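Local coordinates for protein Bd0816 (Bdellovibrio bacteriovorus HD100, PDB 5CER) that probably acts as a serine-type D-Ala-D-Ala carboxypeptidase of the peptidase S13 family, trimming peptides of the cell-wall peptidoglycan, at residues F343-H348 with N367-L372; G311-S316 with Q371-R376. The protein carries 2 engineered substitutions. All blocks are in the same frame, centred on the assembly; numbering follows the deposited sequence.

Contact 1 of 2, residues F343-H348 with N367-L372; sequences FAILLH and NKISQL
Helix-on-sheet packing joins an inner strand, 339-348, of the six-stranded antiparallel sheet to the chain's last helix, 356-375, which packs on one face of that sheet, as in the transpeptidase-type domain of the serine beta-lactamase clan. The short segments 343-348 and 367-372 run roughly antiparallel, at 149°, with their axes 10.6 Å apart at closest approach, and no hydrogen bond passes between them. Ile369 carries the contact. Its CB leaves the helix beside the sheet, but CG1 lies anti to the carbonyl carbon, and the CD1 methyl at its end reaches the strand. There CD1 sits 3.6 Å above the centre of the Phe343 ring, only 7° off the ring normal, a CH-pi contact so well centred that all six ring carbons lie at similar distances from the methyl. With CG between the backbone N and the carbonyl carbon (chi1 71°), the Phe343 ring turns one face to this methyl. From the next inward-facing position of the strand, Ile345 CD1 meets Ile369 CD1 at 3.6 Å, and so the methyl has the aromatic face and the isoleucine tip as two neighbours. Nearer the start of the helix segment, the poorly ordered Lys368 lays its CD 4.3 Å from Ile345 CG2, while its NZ forms a salt bridge with Glu22. Leu330 of the adjoining strand 327-336 touches both Phe343 and Ile369, whereas Val7 of strand 3-11 packs on Ile345, and Ile365, one turn earlier in helix 356-375, covers Ile345 and Leu347.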
loop_
_atom_site.group_PDB
_atom_site.type_symbol
_atom_site.label_atom_id
_atom_site.label_comp_id
_atom_site.label_asym_id
_atom_site.label_seq_id
_atom_site.Cartn_x
_atom_site.Cartn_y
_atom_site.Cartn_z
ATOM N N PHE A 343 -11.131 2.976 14.586
ATOM C CA PHE A 343 -10.040 3.705 15.166
ATOM C C PHE A 343 -9.369 4.545 14.104
ATOM O O PHE A 343 -9.385 4.211 12.908
ATOM C CB PHE A 343 -9.000 2.778 15.787
ATOM C CG PHE A 343 -8.185 2.006 14.755
ATOM C CD1 PHE A 343 -7.054 2.560 14.174
ATOM C CD2 PHE A 343 -8.574 0.725 14.351
ATOM C CE1 PHE A 343 -6.376 1.894 13.172
ATOM C CE2 PHE A 343 -7.856 0.048 13.381
ATOM C CZ PHE A 343 -6.763 0.633 12.783
ATOM N N ALA A 344 -8.712 5.617 14.564
ATOM C CA ALA A 344 -7.734 6.358 13.748
ATOM C C ALA A 344 -6.566 6.760 14.653
ATOM O O ALA A 344 -6.790 7.240 15.776
ATOM C CB ALA A 344 -8.392 7.553 13.103
ATOM N N ILE A 345 -5.344 6.568 14.159
ATOM C CA ILE A 345 -4.124 6.889 14.898
ATOM C C ILE A 345 -3.240 7.727 14.028
ATOM O O ILE A 345 -2.900 7.330 12.877
ATOM C CB ILE A 345 -3.372 5.613 15.264
ATOM C CG1 ILE A 345 -4.214 4.746 16.221
ATOM C CG2 ILE A 345 -2.065 5.953 15.963
ATOM C CD1 ILE A 345 -3.740 3.304 16.292
ATOM N N LEU A 346 -2.903 8.902 14.508
ATOM C CA LEU A 346 -2.118 9.834 13.751
ATOM C C LEU A 346 -0.844 10.162 14.551
ATOM O O LEU A 346 -0.929 10.719 15.637
ATOM C CB LEU A 346 -2.969 11.101 13.477
ATOM C CG LEU A 346 -4.338 10.769 12.738
ATOM C CD1 LEU A 346 -5.351 11.878 12.639
ATOM C CD2 LEU A 346 -3.956 10.501 11.303
ATOM N N LEU A 347 0.313 9.864 13.975
ATOM C CA LEU A 347 1.606 10.206 14.561
ATOM C C LEU A 347 2.391 11.218 13.699
ATOM O O LEU A 347 2.274 11.254 12.464
ATOM C CB LEU A 347 2.493 8.952 14.713
ATOM C CG LEU A 347 2.267 7.677 15.533
ATOM C CD1 LEU A 347 3.471 7.082 16.242
ATOM C CD2 LEU A 347 1.235 8.104 16.512
ATOM N N HIS A 348 3.184 12.062 14.366
ATOM C CA HIS A 348 4.135 12.948 13.709
ATOM C C HIS A 348 5.445 12.212 13.585
ATOM O O HIS A 348 5.803 11.405 14.485
ATOM C CB HIS A 348 4.314 14.238 14.530
ATOM C CG HIS A 348 5.340 15.179 13.955
ATOM N ND1 HIS A 348 5.041 16.221 13.098
ATOM C CD2 HIS A 348 6.688 15.191 14.088
ATOM C CE1 HIS A 348 6.153 16.836 12.747
ATOM N NE2 HIS A 348 7.167 16.237 13.335
ATOM N N ASN A 367 1.885 -1.414 18.504
ATOM C CA ASN A 367 1.723 -1.668 19.912
ATOM C C ASN A 367 0.497 -0.976 20.484
ATOM O O ASN A 367 -0.171 -1.523 21.362
ATOM C CB ASN A 367 3.000 -1.293 20.668
ATOM C CG ASN A 367 4.171 -2.218 20.353
ATOM O OD1 ASN A 367 4.022 -3.324 19.756
ATOM N ND2 ASN A 367 5.326 -1.809 20.782
ATOM N N LYS A 368 0.158 0.180 19.932
ATOM C CA LYS A 368 -1.042 0.887 20.346
ATOM C C LYS A 368 -2.269 0.104 19.982
ATOM O O LYS A 368 -3.133 -0.101 20.804
ATOM C CB LYS A 368 -1.094 2.251 19.699
ATOM C CG LYS A 368 -1.564 3.351 20.627
ATOM C CD LYS A 368 -1.235 4.713 20.023
ATOM C CE LYS A 368 -0.676 5.757 20.971
ATOM N NZ LYS A 368 -0.133 5.327 22.267
ATOM N N ILE A 369 -2.309 -0.399 18.753
ATOM C CA ILE A 369 -3.396 -1.294 18.306
ATOM C C ILE A 369 -3.516 -2.547 19.161
ATOM O O ILE A 369 -4.619 -2.905 19.575
ATOM C CB ILE A 369 -3.235 -1.684 16.809
ATOM C CG1 ILE A 369 -3.593 -0.500 15.934
ATOM C CG2 ILE A 369 -4.092 -2.892 16.417
ATOM C CD1 ILE A 369 -5.035 -0.040 16.041
ATOM N N SER A 370 -2.389 -3.192 19.442
ATOM C CA SER A 370 -2.387 -4.345 20.342
ATOM C C SER A 370 -2.971 -4.022 21.730
ATOM O O SER A 370 -3.713 -4.821 22.287
ATOM C CB SER A 370 -0.997 -4.941 20.467
ATOM O OG SER A 370 -0.522 -5.342 19.191
ATOM N N GLN A 371 -2.594 -2.871 22.273
ATOM C CA GLN A 371 -3.087 -2.432 23.558
ATOM C C GLN A 371 -4.599 -2.247 23.539
ATOM O O GLN A 371 -5.312 -2.755 24.445
ATOM C CB GLN A 371 -2.376 -1.154 23.972
ATOM C CG GLN A 371 -2.590 -0.766 25.446
ATOM C CD GLN A 371 -2.265 -1.899 26.455
ATOM O OE1 GLN A 371 -1.222 -2.555 26.369
ATOM N NE2 GLN A 371 -3.164 -2.105 27.423
ATOM N N LEU A 372 -5.105 -1.590 22.490
ATOM C CA LEU A 372 -6.548 -1.414 22.344
ATOM C C LEU A 372 -7.239 -2.761 22.267
ATOM O O LEU A 372 -8.276 -2.976 22.911
ATOM C CB LEU A 372 -6.869 -0.672 21.060
ATOM C CG LEU A 372 -6.523 0.802 20.905
ATOM C CD1 LEU A 372 -6.926 1.365 19.562
ATOM C CD2 LEU A 372 -7.139 1.666 22.017
#

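Contact 2 of 2, residues G311-S316 with Q371-R376; sequences GNAAGS and QLINKR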
loop_
_atom_site.group_PDB
_atom_site.type_symbol
_atom_site.label_atom_id
_atom_site.label_comp_id
_atom_site.label_asym_id
_atom_site.label_seq_id
_atom_site.Cartn_x
_atom_site.Cartn_y
_atom_site.Cartn_z
ATOM N N GLY A 311 1.424 -9.186 15.606
ATOM C CA GLY A 311 0.789 -8.949 16.899
ATOM C C GLY A 311 -0.587 -9.562 16.894
ATOM O O GLY A 311 -0.978 -10.234 15.947
ATOM N N ASN A 312 -1.359 -9.234 17.925
ATOM C CA ASN A 312 -2.727 -9.717 18.046
ATOM C C ASN A 312 -3.732 -9.079 17.047
ATOM O O ASN A 312 -4.885 -9.483 16.999
ATOM C CB ASN A 312 -3.206 -9.634 19.511
ATOM C CG ASN A 312 -3.174 -8.234 20.041
ATOM O OD1 ASN A 312 -3.200 -7.264 19.275
ATOM N ND2 ASN A 312 -3.080 -8.106 21.362
ATOM N N ALA A 313 -3.282 -8.143 16.232
ATOM C CA ALA A 313 -4.079 -7.631 15.131
ATOM C C ALA A 313 -4.159 -8.592 13.948
ATOM O O ALA A 313 -5.036 -8.430 13.114
ATOM C CB ALA A 313 -3.511 -6.301 14.638
ATOM N N ALA A 314 -3.268 -9.585 13.866
ATOM C CA ALA A 314 -3.225 -10.470 12.679
ATOM C C ALA A 314 -4.548 -11.201 12.456
ATOM O O ALA A 314 -5.099 -11.811 13.387
ATOM C CB ALA A 314 -2.116 -11.475 12.791
ATOM N N GLY A 315 -5.137 -11.017 11.274
ATOM C CA GLY A 315 -6.445 -11.589 10.986
ATOM C C GLY A 315 -7.640 -10.956 11.705
ATOM O O GLY A 315 -8.766 -11.424 11.550
ATOM N N SER A 316 -7.398 -9.870 12.452
ATOM C CA SER A 316 -8.417 -9.211 13.287
ATOM C C SER A 316 -8.522 -7.695 13.111
ATOM O O SER A 316 -9.186 -7.039 13.894
ATOM C CB SER A 316 -8.090 -9.490 14.744
ATOM O OG SER A 316 -8.157 -10.865 14.993
ATOM N N GLN A 371 -2.594 -2.871 22.273
ATOM C CA GLN A 371 -3.087 -2.432 23.558
ATOM C C GLN A 371 -4.599 -2.247 23.539
ATOM O O GLN A 371 -5.312 -2.755 24.445
ATOM C CB GLN A 371 -2.376 -1.154 23.972
ATOM C CG GLN A 371 -2.590 -0.766 25.446
ATOM C CD GLN A 371 -2.265 -1.899 26.455
ATOM O OE1 GLN A 371 -1.222 -2.555 26.369
ATOM N NE2 GLN A 371 -3.164 -2.105 27.423
ATOM N N LEU A 372 -5.105 -1.590 22.490
ATOM C CA LEU A 372 -6.548 -1.414 22.344
ATOM C C LEU A 372 -7.239 -2.761 22.267
ATOM O O LEU A 372 -8.276 -2.976 22.911
ATOM C CB LEU A 372 -6.869 -0.672 21.060
ATOM C CG LEU A 372 -6.523 0.802 20.905
ATOM C CD1 LEU A 372 -6.926 1.365 19.562
ATOM C CD2 LEU A 372 -7.139 1.666 22.017
ATOM N N ILE A 373 -6.652 -3.697 21.527
ATOM C CA ILE A 373 -7.194 -5.069 21.485
ATOM C C ILE A 373 -7.196 -5.742 22.889
ATOM O O ILE A 373 -8.217 -6.309 23.288
ATOM C CB ILE A 373 -6.494 -5.926 20.409
ATOM C CG1 ILE A 373 -6.899 -5.381 19.025
ATOM C CG2 ILE A 373 -6.862 -7.390 20.531
ATOM C CD1 ILE A 373 -6.049 -5.934 17.880
ATOM N N ASN A 374 -6.082 -5.669 23.606
ATOM C CA ASN A 374 -5.986 -6.202 24.941
ATOM C C ASN A 374 -7.108 -5.745 25.845
ATOM O O ASN A 374 -7.715 -6.574 26.527
ATOM C CB ASN A 374 -4.654 -5.818 25.581
ATOM C CG ASN A 374 -3.456 -6.512 24.937
ATOM O OD1 ASN A 374 -3.578 -7.610 24.365
ATOM N ND2 ASN A 374 -2.276 -5.938 25.134
ATOM N N LYS A 375 -7.357 -4.441 25.851
ATOM C CA LYS A 375 -8.381 -3.825 26.676
ATOM C C LYS A 375 -9.804 -4.153 26.248
ATOM O O LYS A 375 -10.734 -3.945 27.005
ATOM C CB LYS A 375 -8.232 -2.302 26.644
ATOM C CG LYS A 375 -7.009 -1.765 27.336
ATOM C CD LYS A 375 -7.086 -1.999 28.848
ATOM C CE LYS A 375 -6.199 -1.050 29.631
ATOM N NZ LYS A 375 -6.664 -0.985 31.049
ATOM N N ARG A 376 -9.968 -4.662 25.045
ATOM C CA ARG A 376 -11.258 -5.178 24.596
ATOM C C ARG A 376 -11.335 -6.735 24.566
ATOM O O ARG A 376 -12.058 -7.350 23.758
ATOM C CB ARG A 376 -11.577 -4.517 23.256
ATOM C CG ARG A 376 -11.999 -3.087 23.472
ATOM C CD ARG A 376 -11.670 -2.205 22.318
ATOM N NE ARG A 376 -11.858 -0.814 22.746
ATOM C CZ ARG A 376 -10.942 -0.067 23.385
ATOM N NH1 ARG A 376 -9.731 -0.544 23.679
ATOM N NH2 ARG A 376 -11.234 1.184 23.740
#
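Apolar contact comes chiefly from Ile373, which projects from the last turns of helix 356-375 onto the loop 311-316. Its CD1 lies 3.8 Å from Ala313 CA and 4.1 Å from Ala313 CB, an extended branch (chi2 167°) bringing that methyl to the loop backbone. The other branch goes to the neighbouring asparagine: Ile373 CG2 is 3.8 Å from Asn312 CG, and the two side chains run alongside one another with opposed directions.

The polar element is the Asn312 amide, carried to the isoleucine with CG between the backbone N and the carbonyl carbon (chi1 60°). Its OD1 comes within 3.4 Å of Ile373 CD1, and the same oxygen takes a weak hydrogen bond from Ser370 OG. Asn312 ND2, hydrogen-bonded to a residue flanking the segments, stands 3.1 Å from Asn374 OD1 at an angle too poor for a bond; the two amide planes are turned 85° apart. Asn374 ND2 is hydrogen-bonded to the backbone of the chain of another protein, with which the Asn312 backbone also shares hydrogen bonds.

Hydrogen bonds within each segment shape both partners. A type I turn from Gly311 to Ala314 places Asn312 and Ala313 at its two central positions, closed by Ala314 N to Gly311 O at 3.2 Å. Where the helix ends, Arg376 NH1 reaches back to Leu372 O at 2.9 Å, the oxygen lying in the guanidinium plane, and the guanidinium makes a cation-pi contact with Phe341.

With no hydrogen bond across the segments, loop and helix are joined by van der Waals contact, while Asn374 through its amide and Asn312 through its backbone bond to the other protein chain, consistent with a joint also serving an intermolecular interface.

Contacts 1 and 2 occupy successive turns of helix 356-375, sharing Gln371 and Leu372, and their centres lie 11 Å apart on the same side of the chain's centre. Along the chain the loop 311-316 comes first, leading into strand 317-324; strand 327-336 and then segment 343-348 on strand 339-348 follow, and the helix closes the series. The two contacts also touch directly: Ile369 CG2 packs on Ala313 CB at 3.9 Å. Contact 1 fastens the helix to the six-stranded antiparallel sheet, whereas contact 2 joins its final turns to the loop that links strands 296-297 and 317-324 of the same sheet, and the chain of another protein lies within reach of both.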